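Local atomic coordinates of metallo-beta-lactamase family protein (PDB entry 3R2U), a protein that binds iron in a metallo-beta-lactamase fold and probably works as a hydrolase or persulfide-oxidising enzyme that also carries rhodanese-like parts. Residues A265-I276 / I326-Y335. Numbering follows the deposited sequence.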
loop_
_atom_site.group_PDB
_atom_site.type_symbol
_atom_site.label_atom_id
_atom_site.label_comp_id
_atom_site.label_asym_id
_atom_site.label_seq_id
_atom_site.Cartn_x
_atom_site.Cartn_y
_atom_site.Cartn_z
ATOM N N ALA A 265 -21.962 21.520 -23.987
ATOM C CA ALA A 265 -22.960 20.574 -23.531
ATOM C C ALA A 265 -22.316 19.750 -22.434
ATOM O O ALA A 265 -21.154 19.352 -22.560
ATOM C CB ALA A 265 -23.417 19.668 -24.668
ATOM N N PRO A 266 -23.047 19.512 -21.345
ATOM C CA PRO A 266 -22.496 18.707 -20.283
ATOM C C PRO A 266 -22.458 17.244 -20.682
ATOM O O PRO A 266 -23.249 16.815 -21.506
ATOM C CB PRO A 266 -23.489 18.919 -19.136
ATOM C CG PRO A 266 -24.771 19.224 -19.801
ATOM C CD PRO A 266 -24.428 19.947 -21.061
ATOM N N PRO A 267 -21.526 16.476 -20.110
ATOM C CA PRO A 267 -21.505 15.044 -20.411
ATOM C C PRO A 267 -22.805 14.384 -19.953
ATOM O O PRO A 267 -23.507 14.893 -19.041
ATOM C CB PRO A 267 -20.300 14.518 -19.627
ATOM C CG PRO A 267 -19.961 15.600 -18.637
ATOM C CD PRO A 267 -20.485 16.881 -19.149
ATOM N N HIS A 268 -23.114 13.250 -20.564
ATOM C CA HIS A 268 -24.373 12.569 -20.295
ATOM C C HIS A 268 -24.611 12.146 -18.858
ATOM O O HIS A 268 -25.743 12.146 -18.424
ATOM C CB HIS A 268 -24.562 11.363 -21.238
ATOM C CG HIS A 268 -24.491 11.723 -22.686
ATOM N ND1 HIS A 268 -25.271 12.714 -23.241
ATOM C CD2 HIS A 268 -23.740 11.224 -23.696
ATOM C CE1 HIS A 268 -24.992 12.822 -24.530
ATOM N NE2 HIS A 268 -24.067 11.927 -24.830
ATOM N N HIS A 269 -23.585 11.811 -18.096
ATOM C CA HIS A 269 -23.856 11.363 -16.725
ATOM C C HIS A 269 -24.423 12.463 -15.808
ATOM O O HIS A 269 -25.037 12.146 -14.786
ATOM C CB HIS A 269 -22.636 10.684 -16.072
ATOM C CG HIS A 269 -21.528 11.619 -15.713
ATOM N ND1 HIS A 269 -20.869 12.389 -16.649
ATOM C CD2 HIS A 269 -20.918 11.860 -14.527
ATOM C CE1 HIS A 269 -19.916 13.082 -16.049
ATOM N NE2 HIS A 269 -19.920 12.777 -14.759
ATOM N N PHE A 270 -24.228 13.733 -16.156
ATOM C CA PHE A 270 -24.753 14.823 -15.307
ATOM C C PHE A 270 -26.253 14.669 -15.023
ATOM O O PHE A 270 -26.673 14.751 -13.866
ATOM C CB PHE A 270 -24.438 16.205 -15.898
ATOM C CG PHE A 270 -23.033 16.716 -15.589
ATOM C CD1 PHE A 270 -21.957 15.844 -15.432
ATOM C CD2 PHE A 270 -22.786 18.084 -15.525
ATOM C CE1 PHE A 270 -20.666 16.328 -15.170
ATOM C CE2 PHE A 270 -21.503 18.579 -15.270
ATOM C CZ PHE A 270 -20.442 17.695 -15.099
ATOM N N ALA A 271 -27.046 14.406 -16.062
ATOM C CA ALA A 271 -28.486 14.267 -15.890
ATOM C C ALA A 271 -28.817 13.138 -14.924
ATOM O O ALA A 271 -29.734 13.246 -14.108
ATOM C CB ALA A 271 -29.167 14.033 -17.228
ATOM N N GLN A 272 -28.053 12.065 -14.987
ATOM C CA GLN A 272 -28.311 10.905 -14.131
ATOM C C GLN A 272 -27.927 11.195 -12.703
ATOM O O GLN A 272 -28.584 10.726 -11.789
ATOM C CB GLN A 272 -27.525 9.688 -14.640
ATOM C CG GLN A 272 -27.724 8.369 -13.842
ATOM C CD GLN A 272 -29.110 7.769 -14.030
ATOM O OE1 GLN A 272 -29.879 8.198 -14.888
ATOM N NE2 GLN A 272 -29.429 6.779 -13.227
ATOM N N MET A 273 -26.843 11.956 -12.507
ATOM C CA MET A 273 -26.357 12.268 -11.155
ATOM C C MET A 273 -27.357 13.085 -10.387
ATOM O O MET A 273 -27.529 12.903 -9.186
ATOM C CB MET A 273 -25.047 13.070 -11.209
ATOM C CG MET A 273 -23.895 12.352 -11.800
ATOM S SD MET A 273 -22.928 11.427 -10.617
ATOM C CE MET A 273 -24.137 10.540 -9.695
ATOM N N LYS A 274 -27.989 14.010 -11.081
ATOM C CA LYS A 274 -28.970 14.891 -10.480
ATOM C C LYS A 274 -30.147 14.079 -9.908
ATOM O O LYS A 274 -30.687 14.391 -8.844
ATOM C CB LYS A 274 -29.481 15.857 -11.544
ATOM C CG LYS A 274 -29.998 17.165 -11.026
ATOM C CD LYS A 274 -28.870 18.207 -10.990
ATOM C CE LYS A 274 -29.396 19.600 -10.693
ATOM N NZ LYS A 274 -29.554 19.903 -9.252
ATOM N N LYS A 275 -30.557 13.058 -10.653
ATOM C CA LYS A 275 -31.660 12.176 -10.231
ATOM C C LYS A 275 -31.228 11.307 -9.063
ATOM O O LYS A 275 -31.956 11.155 -8.104
ATOM C CB LYS A 275 -32.067 11.275 -11.396
ATOM C CG LYS A 275 -32.483 12.030 -12.655
ATOM C CD LYS A 275 -32.102 11.207 -13.907
ATOM C CE LYS A 275 -33.204 10.358 -14.480
ATOM N NZ LYS A 275 -34.002 11.195 -15.433
ATOM N N ILE A 276 -30.037 10.713 -9.151
ATOM C CA ILE A 276 -29.498 9.911 -8.039
ATOM C C ILE A 276 -29.409 10.732 -6.757
ATOM O O ILE A 276 -29.702 10.247 -5.661
ATOM C CB ILE A 276 -28.107 9.350 -8.405
ATOM C CG1 ILE A 276 -28.289 8.212 -9.413
ATOM C CG2 ILE A 276 -27.352 8.884 -7.178
ATOM C CD1 ILE A 276 -26.984 7.658 -9.951
ATOM N N ILE A 326 -13.194 10.268 -15.501
ATOM C CA ILE A 326 -14.618 10.563 -15.331
ATOM C C ILE A 326 -15.103 11.515 -16.396
ATOM O O ILE A 326 -16.168 11.305 -16.949
ATOM C CB ILE A 326 -14.963 11.098 -13.912
ATOM C CG1 ILE A 326 -14.824 9.966 -12.878
ATOM C CG2 ILE A 326 -16.410 11.716 -13.873
ATOM C CD1 ILE A 326 -15.683 8.728 -13.141
ATOM N N ASN A 327 -14.326 12.559 -16.675
ATOM C CA ASN A 327 -14.661 13.525 -17.725
ATOM C C ASN A 327 -14.977 12.826 -19.061
ATOM O O ASN A 327 -15.868 13.240 -19.798
ATOM C CB ASN A 327 -13.491 14.501 -17.946
ATOM C CG ASN A 327 -13.230 15.414 -16.735
ATOM O OD1 ASN A 327 -14.108 15.625 -15.896
ATOM N ND2 ASN A 327 -12.021 15.966 -16.659
ATOM N N GLN A 328 -14.230 11.767 -19.370
ATOM C CA GLN A 328 -14.429 11.040 -20.618
ATOM C C GLN A 328 -15.493 9.963 -20.544
ATOM O O GLN A 328 -16.284 9.826 -21.466
ATOM C CB GLN A 328 -13.106 10.411 -21.086
ATOM C CG GLN A 328 -12.119 11.434 -21.588
ATOM C CD GLN A 328 -12.467 11.912 -22.987
ATOM O OE1 GLN A 328 -12.743 13.094 -23.203
ATOM N NE2 GLN A 328 -12.506 10.979 -23.939
ATOM N N ILE A 329 -15.533 9.215 -19.445
ATOM C CA ILE A 329 -16.454 8.089 -19.354
ATOM C C ILE A 329 -17.907 8.539 -19.234
ATOM O O ILE A 329 -18.812 7.794 -19.599
ATOM C CB ILE A 329 -16.068 7.076 -18.253
ATOM C CG1 ILE A 329 -16.570 5.670 -18.639
ATOM C CG2 ILE A 329 -16.565 7.520 -16.875
ATOM C CD1 ILE A 329 -16.046 4.564 -17.715
ATOM N N GLY A 330 -18.112 9.764 -18.751
ATOM C CA GLY A 330 -19.445 10.315 -18.596
ATOM C C GLY A 330 -20.229 10.344 -19.886
ATOM O O GLY A 330 -21.459 10.241 -19.880
ATOM N N TRP A 331 -19.510 10.445 -20.997
ATOM C CA TRP A 331 -20.128 10.446 -22.301
ATOM C C TRP A 331 -20.577 9.072 -22.768
ATOM O O TRP A 331 -21.396 8.993 -23.678
ATOM C CB TRP A 331 -19.192 11.057 -23.343
ATOM C CG TRP A 331 -18.952 12.517 -23.130
ATOM C CD1 TRP A 331 -17.863 13.102 -22.550
ATOM C CD2 TRP A 331 -19.845 13.579 -23.470
ATOM N NE1 TRP A 331 -18.021 14.473 -22.519
ATOM C CE2 TRP A 331 -19.231 14.789 -23.076
ATOM C CE3 TRP A 331 -21.106 13.626 -24.079
ATOM C CZ2 TRP A 331 -19.835 16.029 -23.276
ATOM C CZ3 TRP A 331 -21.708 14.859 -24.270
ATOM C CH2 TRP A 331 -21.072 16.042 -23.873
ATOM N N TYR A 332 -20.057 7.996 -22.158
ATOM C CA TYR A 332 -20.378 6.628 -22.583
ATOM C C TYR A 332 -21.018 5.734 -21.534
ATOM O O TYR A 332 -21.616 4.734 -21.896
ATOM C CB TYR A 332 -19.106 5.912 -23.046
ATOM C CG TYR A 332 -18.409 6.599 -24.181
ATOM C CD1 TYR A 332 -17.373 7.490 -23.938
ATOM C CD2 TYR A 332 -18.794 6.375 -25.495
ATOM C CE1 TYR A 332 -16.740 8.141 -24.972
ATOM C CE2 TYR A 332 -18.170 7.031 -26.539
ATOM C CZ TYR A 332 -17.146 7.911 -26.265
ATOM O OH TYR A 332 -16.507 8.555 -27.279
ATOM N N LEU A 333 -20.903 6.086 -20.254
ATOM C CA LEU A 333 -21.415 5.226 -19.193
ATOM C C LEU A 333 -22.913 5.099 -19.305
ATOM O O LEU A 333 -23.605 6.095 -19.395
ATOM C CB LEU A 333 -21.044 5.778 -17.797
ATOM C CG LEU A 333 -21.248 4.822 -16.608
ATOM C CD1 LEU A 333 -20.368 3.600 -16.719
ATOM C CD2 LEU A 333 -20.973 5.520 -15.297
ATOM N N ASN A 334 -23.406 3.872 -19.353
ATOM C CA ASN A 334 -24.843 3.636 -19.364
ATOM C C ASN A 334 -25.221 3.046 -17.978
ATOM O O ASN A 334 -24.890 1.885 -17.666
ATOM C CB ASN A 334 -25.206 2.699 -20.509
ATOM C CG ASN A 334 -26.689 2.545 -20.685
ATOM O OD1 ASN A 334 -27.465 2.681 -19.737
ATOM N ND2 ASN A 334 -27.098 2.254 -21.904
ATOM N N TYR A 335 -25.891 3.858 -17.143
ATOM C CA TYR A 335 -26.257 3.435 -15.790
ATOM C C TYR A 335 -27.233 2.273 -15.727
ATOM O O TYR A 335 -27.365 1.639 -14.689
ATOM C CB TYR A 335 -26.827 4.615 -14.981
ATOM C CG TYR A 335 -25.779 5.600 -14.525
ATOM C CD1 TYR A 335 -25.238 6.524 -15.408
ATOM C CD2 TYR A 335 -25.334 5.618 -13.203
ATOM C CE1 TYR A 335 -24.297 7.426 -14.998
ATOM C CE2 TYR A 335 -24.401 6.544 -12.781
ATOM C CZ TYR A 335 -23.881 7.438 -13.692
ATOM O OH TYR A 335 -22.932 8.358 -13.334
#
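Ile326 meets His269 where the metallo-beta-lactamase part of the chain abuts the four-stranded parallel alpha/beta unit that follows it, whose strand order 2-1-3-4 is consistent with a rhodanese-like fold. The contact is thus an interdomain joint: the start of helix 269-279 lies against the end of helix 325-329 and the loop beyond. Ile326 CG2 lies 3.8 Å from His269 NE2, while the same isoleucine also rests on Thr354 and Leu355 of helix 345-356. Gly330 comes next and lets the imidazole approach the main chain, its CA being 3.2 Å from His269 ND1. That nitrogen is buried with no partner in the model. A chi1 of 72°, which sets CG between the backbone N and the carbonyl carbon, swings the ring to this position. The backbones are joined weakly here, by His269 N to Gly330 O at 3.2 Å with an N-H...O angle of 128°.

Trp331 then packs its indole along the loop entering the helix. Pro267 CA sits over one face, 3.4 Å from the centroid of the six-membered ring and near its normal, a CH-pi contact. The CE3 edge of the indole points at the face of His268, giving a T-shaped pair with centroids 4.9 Å apart and planes at 80°.

At Tyr335 the phenol lies against the first turns of helix 269-279. Gln272 CG is centred over one ring face, 3.5 Å from the centroid, and the two side chains run past each other in opposite directions. His269 CB approaches the ring edge, 3.6 Å from Tyr335 OH, a hydroxyl that is hydrogen-bonded to Ile358 O. Farther along the helix, Ile276 crosses the phenol nearly at right angles, its CD1 4.0 Å from Tyr335 CE2.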